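Dot/Icm T4SS effector (Legionella pneumophila subsp. pneumophila, PDB 4HFV) is a putative effector of the Dot/Icm type IV secretion system whose molecular activity is not established, possibly linked to metaeffector regulation inside the host cell. Local coordinates at residues F154-K157 with H158-V161. Sequence-based numbering, arbitrary orientation.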
ATOM      1  N   PHE A 154     -13.229  17.888  -5.081  1.00 13.15           N
ATOM      2  CA  PHE A 154     -14.002  16.979  -4.244  1.00 12.63           C
ATOM      3  C   PHE A 154     -14.413  17.549  -2.891  1.00 20.42           C
ATOM      4  O   PHE A 154     -14.859  16.798  -2.025  1.00 19.35           O
ATOM      5  CB  PHE A 154     -13.297  15.625  -4.085  1.00 12.13           C
ATOM      6  CG  PHE A 154     -13.302  14.805  -5.329  1.00 12.46           C
ATOM      7  CD1 PHE A 154     -12.201  14.780  -6.165  1.00 17.17           C
ATOM      8  CD2 PHE A 154     -14.461  14.115  -5.713  1.00 16.39           C
ATOM      9  CE1 PHE A 154     -12.207  14.062  -7.343  1.00 21.60           C
ATOM     10  CE2 PHE A 154     -14.482  13.384  -6.894  1.00 13.11           C
ATOM     11  CZ  PHE A 154     -13.358  13.351  -7.716  1.00 15.12           C
ATOM     12  N   ALA A 155     -14.281  18.863  -2.717  1.00 20.63           N
ATOM     13  CA  ALA A 155     -14.824  19.537  -1.541  1.00 27.15           C
ATOM     14  C   ALA A 155     -16.347  19.697  -1.733  1.00 26.96           C
ATOM     15  O   ALA A 155     -16.850  20.731  -2.106  1.00 26.38           O
ATOM     16  CB  ALA A 155     -14.135  20.901  -1.321  1.00 28.33           C
ATOM     17  N   ILE A 156     -17.051  18.619  -1.457  1.00 27.29           N
ATOM     18  CA  ILE A 156     -18.452  18.472  -1.749  1.00 25.03           C
ATOM     19  C   ILE A 156     -19.109  18.309  -0.390  1.00 30.13           C
ATOM     20  O   ILE A 156     -18.574  17.593   0.506  1.00 17.17           O
ATOM     21  CB  ILE A 156     -18.648  17.210  -2.606  1.00 12.43           C
ATOM     22  CG1 ILE A 156     -18.078  17.413  -4.015  1.00 18.65           C
ATOM     23  CG2 ILE A 156     -20.154  16.761  -2.639  1.00 20.40           C
ATOM     24  CD1 ILE A 156     -17.850  16.032  -4.811  1.00 14.70           C
ATOM     25  N   LYS A 157     -20.251  18.971  -0.221  1.00 26.82           N
ATOM     26  CA  LYS A 157     -20.914  18.963   1.059  1.00 30.68           C
ATOM     27  C   LYS A 157     -21.272  17.539   1.449  1.00 13.85           C
ATOM     28  O   LYS A 157     -21.788  16.751   0.616  1.00 19.18           O
ATOM     29  CB  LYS A 157     -22.163  19.829   1.027  1.00 43.24           C
ATOM     30  CG  LYS A 157     -22.687  20.217   2.411  1.00 53.49           C
ATOM     31  CD  LYS A 157     -23.950  21.085   2.320  1.00 59.35           C
ATOM     32  CE  LYS A 157     -25.116  20.310   1.709  1.00 67.19           C
ATOM     33  NZ  LYS A 157     -26.322  21.161   1.462  1.00 75.08           N
ATOM     34  N   HIS A 158     -21.013  17.249   2.721  1.00 23.83           N
ATOM     35  CA  HIS A 158     -21.359  15.994   3.375  1.00 25.11           C
ATOM     36  C   HIS A 158     -20.551  14.872   2.817  1.00 24.92           C
ATOM     37  O   HIS A 158     -20.938  13.699   2.905  1.00 24.65           O
ATOM     38  CB  HIS A 158     -22.874  15.723   3.260  1.00 26.86           C
ATOM     39  CG  HIS A 158     -23.686  16.720   4.007  1.00 34.01           C
ATOM     40  ND1 HIS A 158     -23.273  17.247   5.215  1.00 40.70           N
ATOM     41  CD2 HIS A 158     -24.840  17.350   3.694  1.00 36.08           C
ATOM     42  CE1 HIS A 158     -24.152  18.140   5.624  1.00 32.53           C
ATOM     43  NE2 HIS A 158     -25.116  18.216   4.725  1.00 36.99           N
ATOM     44  N   TYR A 159     -19.415  15.250   2.241  1.00 21.48           N
ATOM     45  CA  TYR A 159     -18.463  14.289   1.717  1.00 17.05           C
ATOM     46  C   TYR A 159     -17.030  14.625   2.199  1.00 20.52           C
ATOM     47  O   TYR A 159     -16.622  15.783   2.180  1.00 14.85           O
ATOM     48  CB  TYR A 159     -18.518  14.274   0.193  1.00 14.34           C
ATOM     49  CG  TYR A 159     -17.541  13.318  -0.418  1.00 14.76           C
ATOM     50  CD1 TYR A 159     -17.665  11.952  -0.246  1.00 16.82           C
ATOM     51  CD2 TYR A 159     -16.466  13.788  -1.176  1.00 16.29           C
ATOM     52  CE1 TYR A 159     -16.720  11.068  -0.804  1.00 17.91           C
ATOM     53  CE2 TYR A 159     -15.561  12.934  -1.744  1.00 15.22           C
ATOM     54  CZ  TYR A 159     -15.687  11.565  -1.560  1.00 12.50           C
ATOM     55  OH  TYR A 159     -14.721  10.749  -2.140  1.00 13.21           O
ATOM     56  N   SER A 160     -16.288  13.611   2.633  1.00 16.13           N
ATOM     57  CA  SER A 160     -14.864  13.763   2.964  1.00 19.25           C
ATOM     58  C   SER A 160     -14.004  12.898   2.036  1.00 13.02           C
ATOM     59  O   SER A 160     -13.934  11.688   2.191  1.00 15.43           O
ATOM     60  CB  SER A 160     -14.580  13.367   4.403  1.00 27.02           C
ATOM     61  OG  SER A 160     -13.167  13.459   4.658  1.00 25.31           O
ATOM     62  N   VAL A 161     -13.389  13.534   1.046  1.00 15.61           N
ATOM     63  CA  VAL A 161     -12.562  12.829   0.088  1.00 15.46           C
ATOM     64  C   VAL A 161     -11.374  12.170   0.809  1.00 21.24           C
ATOM     65  O   VAL A 161     -10.951  11.064   0.445  1.00 13.41           O
ATOM     66  CB  VAL A 161     -12.124  13.760  -1.043  1.00 13.82           C
ATOM     67  CG1 VAL A 161     -11.167  14.900  -0.534  1.00 17.66           C
ATOM     68  CG2 VAL A 161     -11.447  13.002  -2.184  1.00 17.74           C
TER
HETATM   69  O   HOH W   1     -14.216  16.153   0.590  1.00 19.36           O
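A type II beta turn from I156 to Y159 reverses the chain just ahead of helix 161-188, with K157 and H158 at its corners and H158 in the positive-phi conformation (68°) that this turn demands. The closing bond from Y159 N to I156 O is weak, 3.0 Å long and bent to 135° at the hydrogen. On the flank of the turn the K157 chain runs alongside the imidazole of H158, and its CG sits over one ring face, 3.8 Å from the centroid, in a CH-pi contact. A bend at chi3 (65°) brings CE of K157 to 3.6 Å from CD2 of H158. Beyond the corner a water donates to F154 O and to Y159 O and accepts from V161 N at 2.8 Å; F154 O also takes a weak bond from I156 N. F154 O meets the edge of the Y159 ring in its plane, at CD2, while V161 N lies above one face, offset toward the rim. CB of F154 rests 3.7 Å from CG2 of V161, and the F154 ring leads away to pack on helices 49-64 and 120-136. S160 OG caps D163 N at the helix start, and the Y159 hydroxyl is hydrogen-bonded to OD2 of D164. With one weak backbone bond between the arms, the bridging water probably contributes to holding them together alongside the side-chain packing.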